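Side-chain contact in extracellular invertase (PDB 5XH8), which probably hydrolyses sucrose as a family 32 beta-fructofuranosidase and has high transfructosylation activity, passing fructosyl units on to make fructooligosaccharides: residues Q224-P229 with I266-G271. Numbering follows the deposited sequence.
Sequences QWWHEP and IFTTIG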
loop_
_atom_site.group_PDB
_atom_site.type_symbol
_atom_site.label_atom_id
_atom_site.label_comp_id
_atom_site.label_asym_id
_atom_site.label_seq_id
_atom_site.Cartn_x
_atom_site.Cartn_y
_atom_site.Cartn_z
ATOM N N GLN A 224 -5.262 0.812 20.315
ATOM C CA GLN A 224 -6.694 0.582 20.359
ATOM C C GLN A 224 -7.313 1.316 21.538
ATOM O O GLN A 224 -7.552 0.714 22.585
ATOM C CB GLN A 224 -6.990 -0.901 20.492
ATOM C CG GLN A 224 -6.547 -1.682 19.276
ATOM C CD GLN A 224 -6.553 -3.145 19.532
ATOM O OE1 GLN A 224 -5.486 -3.760 19.676
ATOM N NE2 GLN A 224 -7.738 -3.733 19.584
ATOM N N TRP A 225 -7.588 2.603 21.365
ATOM C CA TRP A 225 -8.032 3.422 22.487
ATOM C C TRP A 225 -9.363 2.916 23.076
ATOM O O TRP A 225 -9.644 3.174 24.228
ATOM C CB TRP A 225 -8.051 4.919 22.117
ATOM C CG TRP A 225 -9.325 5.426 21.558
ATOM C CD1 TRP A 225 -10.074 4.863 20.555
ATOM C CD2 TRP A 225 -10.018 6.594 21.963
ATOM N NE1 TRP A 225 -11.207 5.605 20.325
ATOM C CE2 TRP A 225 -11.199 6.682 21.169
ATOM C CE3 TRP A 225 -9.780 7.577 22.932
ATOM C CZ2 TRP A 225 -12.129 7.722 21.319
ATOM C CZ3 TRP A 225 -10.698 8.623 23.063
ATOM C CH2 TRP A 225 -11.860 8.683 22.263
ATOM N N TRP A 226 -10.173 2.214 22.277
ATOM C CA TRP A 226 -11.361 1.534 22.764
ATOM C C TRP A 226 -11.470 0.199 22.049
ATOM O O TRP A 226 -11.405 0.138 20.804
ATOM C CB TRP A 226 -12.631 2.380 22.524
ATOM C CG TRP A 226 -13.905 1.726 23.008
ATOM C CD1 TRP A 226 -14.057 0.941 24.134
ATOM C CD2 TRP A 226 -15.207 1.826 22.419
ATOM N NE1 TRP A 226 -15.355 0.517 24.245
ATOM C CE2 TRP A 226 -16.089 1.047 23.218
ATOM C CE3 TRP A 226 -15.716 2.489 21.293
ATOM C CZ2 TRP A 226 -17.450 0.906 22.922
ATOM C CZ3 TRP A 226 -17.071 2.338 20.982
ATOM C CH2 TRP A 226 -17.926 1.555 21.810
ATOM N N HIS A 227 -11.594 -0.872 22.825
ATOM C CA HIS A 227 -11.810 -2.191 22.280
ATOM C C HIS A 227 -12.625 -3.009 23.273
ATOM O O HIS A 227 -12.612 -2.729 24.452
ATOM C CB HIS A 227 -10.461 -2.861 21.957
ATOM C CG HIS A 227 -9.604 -3.089 23.164
ATOM N ND1 HIS A 227 -9.634 -4.263 23.886
ATOM C CD2 HIS A 227 -8.734 -2.273 23.807
ATOM C CE1 HIS A 227 -8.802 -4.171 24.906
ATOM N NE2 HIS A 227 -8.251 -2.969 24.887
ATOM N N GLU A 228 -13.359 -3.996 22.779
ATOM C CA GLU A 228 -14.208 -4.837 23.612
ATOM C C GLU A 228 -14.065 -6.263 23.133
ATOM O O GLU A 228 -13.757 -6.489 21.954
ATOM C CB GLU A 228 -15.674 -4.423 23.490
ATOM C CG GLU A 228 -15.983 -3.009 23.930
ATOM C CD GLU A 228 -15.913 -2.805 25.434
ATOM O OE1 GLU A 228 -15.793 -3.793 26.182
ATOM O OE2 GLU A 228 -15.966 -1.633 25.851
ATOM N N PRO A 229 -14.281 -7.245 24.034
ATOM C CA PRO A 229 -14.244 -8.648 23.628
ATOM C C PRO A 229 -15.329 -8.987 22.615
ATOM O O PRO A 229 -16.429 -8.419 22.672
ATOM C CB PRO A 229 -14.528 -9.419 24.942
ATOM C CG PRO A 229 -14.173 -8.473 26.021
ATOM C CD PRO A 229 -14.494 -7.100 25.488
ATOM N N ILE A 266 -16.863 13.389 26.359
ATOM C CA ILE A 266 -16.514 12.718 25.104
ATOM C C ILE A 266 -17.488 11.563 24.812
ATOM O O ILE A 266 -17.766 10.705 25.665
ATOM C CB ILE A 266 -15.046 12.246 25.125
ATOM C CG1 ILE A 266 -14.120 13.462 25.068
ATOM C CG2 ILE A 266 -14.733 11.316 23.948
ATOM C CD1 ILE A 266 -12.672 13.164 25.440
ATOM N N PHE A 267 -17.999 11.564 23.592
ATOM C CA PHE A 267 -18.938 10.546 23.109
ATOM C C PHE A 267 -18.424 9.973 21.787
ATOM O O PHE A 267 -17.675 10.645 21.066
ATOM C CB PHE A 267 -20.295 11.182 22.828
ATOM C CG PHE A 267 -21.078 11.577 24.057
ATOM C CD1 PHE A 267 -20.825 12.785 24.710
ATOM C CD2 PHE A 267 -22.123 10.779 24.513
ATOM C CE1 PHE A 267 -21.583 13.172 25.821
ATOM C CE2 PHE A 267 -22.881 11.157 25.625
ATOM C CZ PHE A 267 -22.604 12.350 26.279
ATOM N N THR A 268 -18.852 8.757 21.469
ATOM C CA THR A 268 -18.650 8.190 20.134
ATOM C C THR A 268 -19.977 7.614 19.643
ATOM O O THR A 268 -20.789 7.154 20.466
ATOM C CB THR A 268 -17.537 7.113 20.124
ATOM O OG1 THR A 268 -17.358 6.578 18.796
ATOM C CG2 THR A 268 -17.843 5.975 21.109
ATOM N N THR A 269 -20.220 7.679 18.335
ATOM C CA THR A 269 -21.269 6.851 17.702
ATOM C C THR A 269 -20.610 5.776 16.833
ATOM O O THR A 269 -19.572 6.027 16.205
ATOM C CB THR A 269 -22.322 7.661 16.925
ATOM O OG1 THR A 269 -21.728 8.371 15.830
ATOM C CG2 THR A 269 -23.013 8.673 17.850
ATOM N N ILE A 270 -21.193 4.575 16.840
ATOM C CA ILE A 270 -20.662 3.443 16.080
ATOM C C ILE A 270 -21.781 2.594 15.578
ATOM O O ILE A 270 -22.819 2.511 16.218
ATOM C CB ILE A 270 -19.780 2.495 16.918
ATOM C CG1 ILE A 270 -20.405 2.233 18.299
ATOM C CG2 ILE A 270 -18.403 3.088 17.084
ATOM C CD1 ILE A 270 -19.873 0.981 18.933
ATOM N N GLY A 271 -21.550 1.957 14.436
ATOM C CA GLY A 271 -22.334 0.818 14.005
ATOM C C GLY A 271 -21.660 -0.428 14.555
ATOM O O GLY A 271 -20.433 -0.522 14.567
#
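Trp226 sets the six-membered ring of its indole against the methyl groups of Thr268 and Ile270, joining two neighbouring blades of the family 32 beta-propeller: strand 219-227 is an edge strand of one four-stranded antiparallel blade, and strand 265-274 belongs to the next. The two backbones stay far apart, with the CA atoms of Trp226 and Thr268 at 10.2 Å, so the direct contacts between the two segments are made by side chains. Trp226 spans the gap because its CG lies anti to the backbone N (chi1 180°), which carries the benzene end out to the neighbouring blade. There Trp226 CH2 meets Ile270 CD1 at 3.5 Å, the two side chains arriving from opposite directions, while Trp226 CZ3 lies 3.7 Å from Thr268 CG2. Both methyls approach the indole obliquely. At its pyrrole end the same indole is tethered within its own segment: Trp226 NE1 donates to Glu228 OE2 at 2.8 Å (157° at the hydrogen), with the acceptor near the ring plane and met on the anti side of the carboxylate. This bond should restrict the rotation of the indole. Trp243 and Phe304 meet Trp226 edge-to-face and Phe247 at about 35° between planes, and all five touching residues are buried. Polar atoms here are satisfied: Gln206 accepts from Trp225 NE1 and also donates to Thr268 OG1, which bonds to Asn251 O as well, so one amide ties both sides together. One residue before Trp226, at the corner the chain turns there, Trp225 makes a looser edge contact, its CH2 4.2 Å from Ile266 CG2, with the methyl near the ring plane.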